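Local coordinates for protein MxaA (Stigmatella aurantiaca, PDB 4W4T) that is the terminal reductase domain of a myxalamid PKS-NRPS, binding NADPH in a short-chain dehydrogenase-like Rossmann fold and probably reducing the carrier-bound product to an alcohol, at residues L108-E111 with A112-P115. Numbering follows the deposited sequence.
Sequences LWNE and ALAP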
ATOM      1  N   LEU A 108      26.156   9.423  14.818  1.00 27.89           N
ATOM      2  CA  LEU A 108      27.104  10.250  14.089  1.00 27.70           C
ATOM      3  C   LEU A 108      27.293  11.629  14.710  1.00 27.82           C
ATOM      4  O   LEU A 108      28.202  12.361  14.319  1.00 29.61           O
ATOM      5  CB  LEU A 108      26.657  10.428  12.641  1.00 28.92           C
ATOM      6  CG  LEU A 108      26.653   9.182  11.757  1.00 26.20           C
ATOM      7  CD1 LEU A 108      25.831   9.450  10.505  1.00 23.85           C
ATOM      8  CD2 LEU A 108      28.080   8.793  11.393  1.00 26.83           C
ATOM      9  N   TRP A 109      26.443  11.986  15.666  1.00 28.50           N
ATOM     10  CA  TRP A 109      26.505  13.332  16.220  1.00 33.75           C
ATOM     11  C   TRP A 109      27.611  13.539  17.249  1.00 35.62           C
ATOM     12  O   TRP A 109      27.820  12.716  18.143  1.00 35.33           O
ATOM     13  CB  TRP A 109      25.177  13.730  16.854  1.00 31.54           C
ATOM     14  CG  TRP A 109      25.237  15.139  17.342  1.00 36.12           C
ATOM     15  CD1 TRP A 109      25.340  15.559  18.635  1.00 37.30           C
ATOM     16  CD2 TRP A 109      25.260  16.319  16.532  1.00 35.38           C
ATOM     17  NE1 TRP A 109      25.404  16.932  18.682  1.00 37.55           N
ATOM     18  CE2 TRP A 109      25.355  17.422  17.402  1.00 38.14           C
ATOM     19  CE3 TRP A 109      25.195  16.550  15.153  1.00 33.96           C
ATOM     20  CZ2 TRP A 109      25.386  18.733  16.940  1.00 38.39           C
ATOM     21  CZ3 TRP A 109      25.231  17.851  14.696  1.00 35.09           C
ATOM     22  CH2 TRP A 109      25.323  18.927  15.586  1.00 36.45           C
ATOM     23  N   ASN A 110      28.328  14.651  17.082  1.00 35.42           N
ATOM     24  CA  ASN A 110      29.161  15.235  18.136  1.00 35.58           C
ATOM     25  C   ASN A 110      29.052  16.754  18.049  1.00 39.03           C
ATOM     26  O   ASN A 110      28.996  17.313  16.959  1.00 36.26           O
ATOM     27  CB  ASN A 110      30.614  14.789  18.031  1.00 38.40           C
ATOM     28  CG  ASN A 110      31.271  15.238  16.747  1.00 39.41           C
ATOM     29  OD1 ASN A 110      31.765  16.363  16.663  1.00 43.45           O
ATOM     30  ND2 ASN A 110      31.282  14.367  15.737  1.00 41.01           N
ATOM     31  N   GLU A 111      29.065  17.428  19.192  1.00 40.82           N
ATOM     32  CA  GLU A 111      28.712  18.849  19.209  1.00 39.32           C
ATOM     33  C   GLU A 111      29.712  19.741  18.470  1.00 37.64           C
ATOM     34  O   GLU A 111      29.393  20.885  18.144  1.00 37.81           O
ATOM     35  CB  GLU A 111      28.526  19.329  20.647  1.00 41.65           C
ATOM     36  CG  GLU A 111      27.085  19.215  21.118  1.00 43.20           C
ATOM     37  CD  GLU A 111      26.155  20.195  20.409  1.00 46.44           C
ATOM     38  OE1 GLU A 111      26.623  21.279  19.996  1.00 49.14           O
ATOM     39  OE2 GLU A 111      24.952  19.875  20.247  1.00 50.20           O
ATOM     40  N   ALA A 112      30.897  19.220  18.164  1.00 36.36           N
ATOM     41  CA  ALA A 112      31.843  19.979  17.354  1.00 37.08           C
ATOM     42  C   ALA A 112      31.380  20.109  15.896  1.00 36.92           C
ATOM     43  O   ALA A 112      31.993  20.834  15.105  1.00 34.83           O
ATOM     44  CB  ALA A 112      33.224  19.347  17.415  1.00 37.62           C
ATOM     45  N   LEU A 113      30.311  19.397  15.542  1.00 34.81           N
ATOM     46  CA  LEU A 113      29.734  19.490  14.200  1.00 33.55           C
ATOM     47  C   LEU A 113      28.905  20.758  14.022  1.00 34.93           C
ATOM     48  O   LEU A 113      28.794  21.289  12.913  1.00 32.32           O
ATOM     49  CB  LEU A 113      28.846  18.282  13.905  1.00 34.42           C
ATOM     50  CG  LEU A 113      29.486  16.896  13.824  1.00 33.43           C
ATOM     51  CD1 LEU A 113      28.395  15.855  13.626  1.00 31.92           C
ATOM     52  CD2 LEU A 113      30.519  16.835  12.712  1.00 33.03           C
ATOM     53  N   ALA A 114      28.305  21.211  15.121  1.00 34.39           N
ATOM     54  CA  ALA A 114      27.320  22.290  15.096  1.00 35.38           C
ATOM     55  C   ALA A 114      27.787  23.578  14.410  1.00 32.83           C
ATOM     56  O   ALA A 114      27.045  24.131  13.607  1.00 33.82           O
ATOM     57  CB  ALA A 114      26.846  22.599  16.517  1.00 38.04           C
ATOM     58  N   PRO A 115      29.008  24.059  14.705  1.00 32.17           N
ATOM     59  CA  PRO A 115      29.402  25.296  14.018  1.00 31.09           C
ATOM     60  C   PRO A 115      29.466  25.151  12.497  1.00 32.41           C
ATOM     61  O   PRO A 115      29.316  26.138  11.787  1.00 33.98           O
ATOM     62  CB  PRO A 115      30.801  25.579  14.576  1.00 34.46           C
ATOM     63  CG  PRO A 115      30.869  24.824  15.854  1.00 35.80           C
ATOM     64  CD  PRO A 115      30.038  23.613  15.661  1.00 32.36           C
TER
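Leu113 and Trp109 pack together across two overlapping beta turns, the first of type I, in the loop that joins helix 92-105 to strand 117-121 of the Rossmann fold. Two i to i+3 backbone bonds define the turns. Leu113 N donates to Asn110 O at 2.8 Å, with an N-H...O angle of 161°; Ala114 N reaches Glu111 O at 3.2 Å, but from above the carbonyl plane. A chi1 of -177°, which sets CG opposite the backbone N, carries the indole of Trp109 toward Leu113. The two side chains run past each other in opposite directions, Leu113 CD1 meeting the ring obliquely at 3.6 Å from Trp109 CE3, while Trp109 CH2 lies 4.1 Å from Ala114 CB. Trp109 also touches Arg100 and Glu104, and buried Leu113 touches Leu103, all on helix 92-105; Leu113 further meets Cys76 of helix 66-78. Replacing Trp109 by alanine is likely to uncover Leu113 CD1 on this side and deprive the Glu111 carboxylate of its indole N-H partner. That polar contact is weak: Trp109 NE1 to Glu111 OE2 spans 3.4 Å at 138°, with Glu111 CD at the ring edge. The Asn110 and Leu113 side chains cross at about a right angle, with Asn110 ND2 3.6 Å from Leu113 CG and Asn110 OD1 3.4 Å from Ala112 CB.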